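Local coordinates for protein probable chitinase A (Chromobacterium violaceum, PDB 4TX8) that probably hydrolyses internal glycosidic bonds of chitin as a family 18 endochitinase with a TIM-barrel catalytic domain and a bound calcium ion, at residues Y251-P256 / V288-Y293. Numbering follows the deposited sequence.
With CA (calcium ion), chain D.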
ATOM      1  N   TYR A 251      14.913  -2.809  -1.130  1.00 25.56           N
ATOM      2  CA  TYR A 251      13.561  -3.191  -0.733  1.00 27.06           C
ATOM      3  C   TYR A 251      12.686  -3.331  -1.974  1.00 27.70           C
ATOM      4  O   TYR A 251      12.712  -2.476  -2.861  1.00 25.85           O
ATOM      5  CB  TYR A 251      12.984  -2.151   0.234  1.00 27.28           C
ATOM      6  CG  TYR A 251      11.575  -2.407   0.743  1.00 26.43           C
ATOM      7  CD1 TYR A 251      10.464  -2.076  -0.026  1.00 23.09           C
ATOM      8  CD2 TYR A 251      11.355  -2.939   2.011  1.00 27.11           C
ATOM      9  CE1 TYR A 251       9.176  -2.287   0.441  1.00 23.78           C
ATOM     10  CE2 TYR A 251      10.069  -3.153   2.488  1.00 24.39           C
ATOM     11  CZ  TYR A 251       8.984  -2.824   1.698  1.00 26.39           C
ATOM     12  OH  TYR A 251       7.702  -3.029   2.161  1.00 27.50           O
ATOM     13  N   LEU A 252      11.921  -4.416  -2.041  1.00 23.46           N
ATOM     14  CA  LEU A 252      11.024  -4.635  -3.170  1.00 23.57           C
ATOM     15  C   LEU A 252       9.643  -5.065  -2.702  1.00 24.83           C
ATOM     16  O   LEU A 252       9.493  -6.100  -2.056  1.00 27.31           O
ATOM     17  CB  LEU A 252      11.597  -5.687  -4.126  1.00 26.16           C
ATOM     18  CG  LEU A 252      10.665  -6.122  -5.262  1.00 26.01           C
ATOM     19  CD1 LEU A 252      10.326  -4.949  -6.181  1.00 23.00           C
ATOM     20  CD2 LEU A 252      11.272  -7.274  -6.054  1.00 23.59           C
ATOM     21  N   SER A 253       8.632  -4.267  -3.032  1.00 23.14           N
ATOM     22  CA  SER A 253       7.261  -4.655  -2.738  1.00 24.88           C
ATOM     23  C   SER A 253       6.399  -4.618  -3.991  1.00 25.73           C
ATOM     24  O   SER A 253       6.728  -3.949  -4.971  1.00 24.79           O
ATOM     25  CB  SER A 253       6.655  -3.755  -1.660  1.00 24.91           C
ATOM     26  OG  SER A 253       6.558  -2.414  -2.102  1.00 23.82           O
ATOM     27  N   MET A 254       5.299  -5.359  -3.948  1.00 21.28           N
ATOM     28  CA  MET A 254       4.342  -5.399  -5.043  1.00 22.48           C
ATOM     29  C   MET A 254       2.940  -5.213  -4.498  1.00 29.16           C
ATOM     30  O   MET A 254       2.595  -5.769  -3.455  1.00 25.19           O
ATOM     31  CB  MET A 254       4.423  -6.723  -5.801  1.00 20.39           C
ATOM     32  CG  MET A 254       5.804  -7.081  -6.313  1.00 24.31           C
ATOM     33  SD  MET A 254       5.804  -8.756  -6.975  1.00 27.00           S
ATOM     34  CE  MET A 254       7.525  -8.909  -7.484  1.00 22.98           C
ATOM     35  N   ALA A 255       2.126  -4.443  -5.210  1.00 25.52           N
ATOM     36  CA  ALA A 255       0.741  -4.251  -4.799  1.00 23.35           C
ATOM     37  C   ALA A 255      -0.241  -4.488  -5.942  1.00 23.37           C
ATOM     38  O   ALA A 255      -1.004  -3.594  -6.293  1.00 21.52           O
ATOM     39  CB  ALA A 255       0.554  -2.849  -4.230  1.00 21.68           C
ATOM     40  N   PRO A 256      -0.242  -5.699  -6.518  1.00 24.92           N
ATOM     41  CA  PRO A 256      -1.181  -5.940  -7.615  1.00 24.50           C
ATOM     42  C   PRO A 256      -2.593  -6.237  -7.114  1.00 25.55           C
ATOM     43  O   PRO A 256      -2.763  -6.729  -6.000  1.00 25.36           O
ATOM     44  CB  PRO A 256      -0.582  -7.156  -8.322  1.00 23.77           C
ATOM     45  CG  PRO A 256       0.131  -7.887  -7.247  1.00 24.87           C
ATOM     46  CD  PRO A 256       0.564  -6.894  -6.211  1.00 25.66           C
ATOM     47  N   VAL A 288       7.993  -7.908   0.356  1.00 23.38           N
ATOM     48  CA  VAL A 288       6.606  -8.193   0.710  1.00 24.17           C
ATOM     49  C   VAL A 288       5.673  -7.948  -0.473  1.00 27.12           C
ATOM     50  O   VAL A 288       5.823  -6.975  -1.207  1.00 27.04           O
ATOM     51  CB  VAL A 288       6.132  -7.345   1.928  1.00 26.35           C
ATOM     52  CG1 VAL A 288       6.280  -5.855   1.654  1.00 19.49           C
ATOM     53  CG2 VAL A 288       4.689  -7.682   2.298  1.00 22.85           C
ATOM     54  N   ILE A 289       4.727  -8.854  -0.681  1.00 24.91           N
ATOM     55  CA  ILE A 289       3.642  -8.571  -1.605  1.00 22.63           C
ATOM     56  C   ILE A 289       2.369  -8.357  -0.804  1.00 24.76           C
ATOM     57  O   ILE A 289       1.996  -9.181   0.029  1.00 23.98           O
ATOM     58  CB  ILE A 289       3.435  -9.693  -2.648  1.00 26.32           C
ATOM     59  CG1 ILE A 289       2.197  -9.390  -3.498  1.00 22.21           C
ATOM     60  CG2 ILE A 289       3.321 -11.063  -1.980  1.00 25.23           C
ATOM     61  CD1 ILE A 289       1.990 -10.342  -4.651  1.00 22.60           C
ATOM     62  N   HIS A 290       1.724  -7.218  -1.029  1.00 25.14           N
ATOM     63  CA  HIS A 290       0.445  -6.940  -0.398  1.00 24.19           C
ATOM     64  C   HIS A 290      -0.601  -6.693  -1.471  1.00 25.89           C
ATOM     65  O   HIS A 290      -0.755  -5.577  -1.977  1.00 24.47           O
ATOM     66  CB  HIS A 290       0.547  -5.754   0.563  1.00 18.36           C
ATOM     67  CG  HIS A 290       1.543  -4.716   0.148  1.00 19.11           C
ATOM     68  ND1 HIS A 290       1.474  -4.055  -1.058  1.00 21.31           N
ATOM     69  CD2 HIS A 290       2.626  -4.216   0.792  1.00 20.16           C
ATOM     70  CE1 HIS A 290       2.476  -3.194  -1.144  1.00 22.38           C
ATOM     71  NE2 HIS A 290       3.187  -3.272  -0.035  1.00 22.65           N
ATOM     72  N   VAL A 291      -1.301  -7.763  -1.828  1.00 23.37           N
ATOM     73  CA  VAL A 291      -2.335  -7.714  -2.846  1.00 22.93           C
ATOM     74  C   VAL A 291      -3.444  -6.755  -2.419  1.00 23.29           C
ATOM     75  O   VAL A 291      -3.792  -6.667  -1.242  1.00 23.45           O
ATOM     76  CB  VAL A 291      -2.899  -9.128  -3.122  1.00 25.72           C
ATOM     77  CG1 VAL A 291      -4.267  -9.070  -3.785  1.00 25.82           C
ATOM     78  CG2 VAL A 291      -1.922  -9.920  -3.977  1.00 21.77           C
ATOM     79  N   GLN A 292      -3.967  -6.004  -3.379  1.00 19.60           N
ATOM     80  CA  GLN A 292      -5.072  -5.099  -3.117  1.00 23.09           C
ATOM     81  C   GLN A 292      -6.384  -5.875  -3.132  1.00 24.21           C
ATOM     82  O   GLN A 292      -6.850  -6.319  -4.177  1.00 25.27           O
ATOM     83  CB  GLN A 292      -5.083  -3.961  -4.146  1.00 22.22           C
ATOM     84  CG  GLN A 292      -3.833  -3.076  -4.072  1.00 25.91           C
ATOM     85  CD  GLN A 292      -3.662  -2.158  -5.274  1.00 33.81           C
ATOM     86  OE1 GLN A 292      -4.438  -2.204  -6.224  1.00 48.17           O
ATOM     87  NE2 GLN A 292      -2.639  -1.313  -5.229  1.00 29.24           N
ATOM     88  N   TYR A 293      -6.969  -6.057  -1.956  1.00 21.13           N
ATOM     89  CA  TYR A 293      -8.241  -6.755  -1.856  1.00 24.20           C
ATOM     90  C   TYR A 293      -9.392  -5.759  -1.861  1.00 25.52           C
ATOM     91  O   TYR A 293     -10.272  -5.801  -1.000  1.00 30.16           O
ATOM     92  CB  TYR A 293      -8.275  -7.628  -0.602  1.00 20.90           C
ATOM     93  CG  TYR A 293      -7.215  -8.702  -0.620  1.00 23.46           C
ATOM     94  CD1 TYR A 293      -7.408  -9.880  -1.327  1.00 23.58           C
ATOM     95  CD2 TYR A 293      -6.014  -8.534   0.058  1.00 23.67           C
ATOM     96  CE1 TYR A 293      -6.434 -10.866  -1.357  1.00 22.49           C
ATOM     97  CE2 TYR A 293      -5.039  -9.511   0.035  1.00 24.50           C
ATOM     98  CZ  TYR A 293      -5.253 -10.675  -0.672  1.00 23.99           C
ATOM     99  OH  TYR A 293      -4.279 -11.647  -0.692  1.00 27.34           O
TER
HETATM  100 CA    CA D 503      -1.830  -2.319  -8.164  1.00 48.70          CA
HETATM  101  O   HOH W   1       5.722  -1.847   0.604  1.00 20.07           O
HETATM  102  O   HOH W   2      -3.626  -0.792  -9.128  1.00 35.16           O
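Met254 and Ile289 pair as parallel strand neighbours, and the ladder around them illustrates how adjacent strands of a TIM barrel are stitched together, here running on past its two bridges beside a calcium site. Met254 N gives a hydrogen bond to Val288 O (3.2 Å), and His290 N returns one to Met254 O (3.0 Å), approaching almost straight down the carbonyl at 177°. Further on, Gln292 N meets Pro256 O from above the carbonyl plane, while at the start Val288 N reaches Leu252 O only weakly. Packing is tight on the barrel interior: Ala255 CB lies at the rim of the His290 imidazole, near its plane, 3.5 Å from ND1, and Val288 CG1 abuts Tyr251 OH. A water bridges Tyr251 OH and His290 NE2 in the planes of both rings; CG of Tyr251 stands anti to the backbone N (chi1 -180°). On the other face contacts are looser: the Ile289 and Pro256 side chains cross at about a right angle, with CD1 of Ile289 4.0 Å from CG of Pro256. The Pro256 end also borders a hydrated site, where Ala255 O binds calcium at 2.4 Å beside a water ligand, and Asp218 and Glu220 complete the protein's share. Gln292 NE2 hydrogen-bonds Asp218 OD1, a second-shell contact to a metal ligand; Ser253 OG separately hydrogen-bonds Asp216 OD1. The two strands belong to a beta-alpha-beta unit with helix 276-281; strand 214-218 flanks 251-254, strand 345-350 flanks 288-292, and His290 touches strands 108-114 and 393-397 across the barrel.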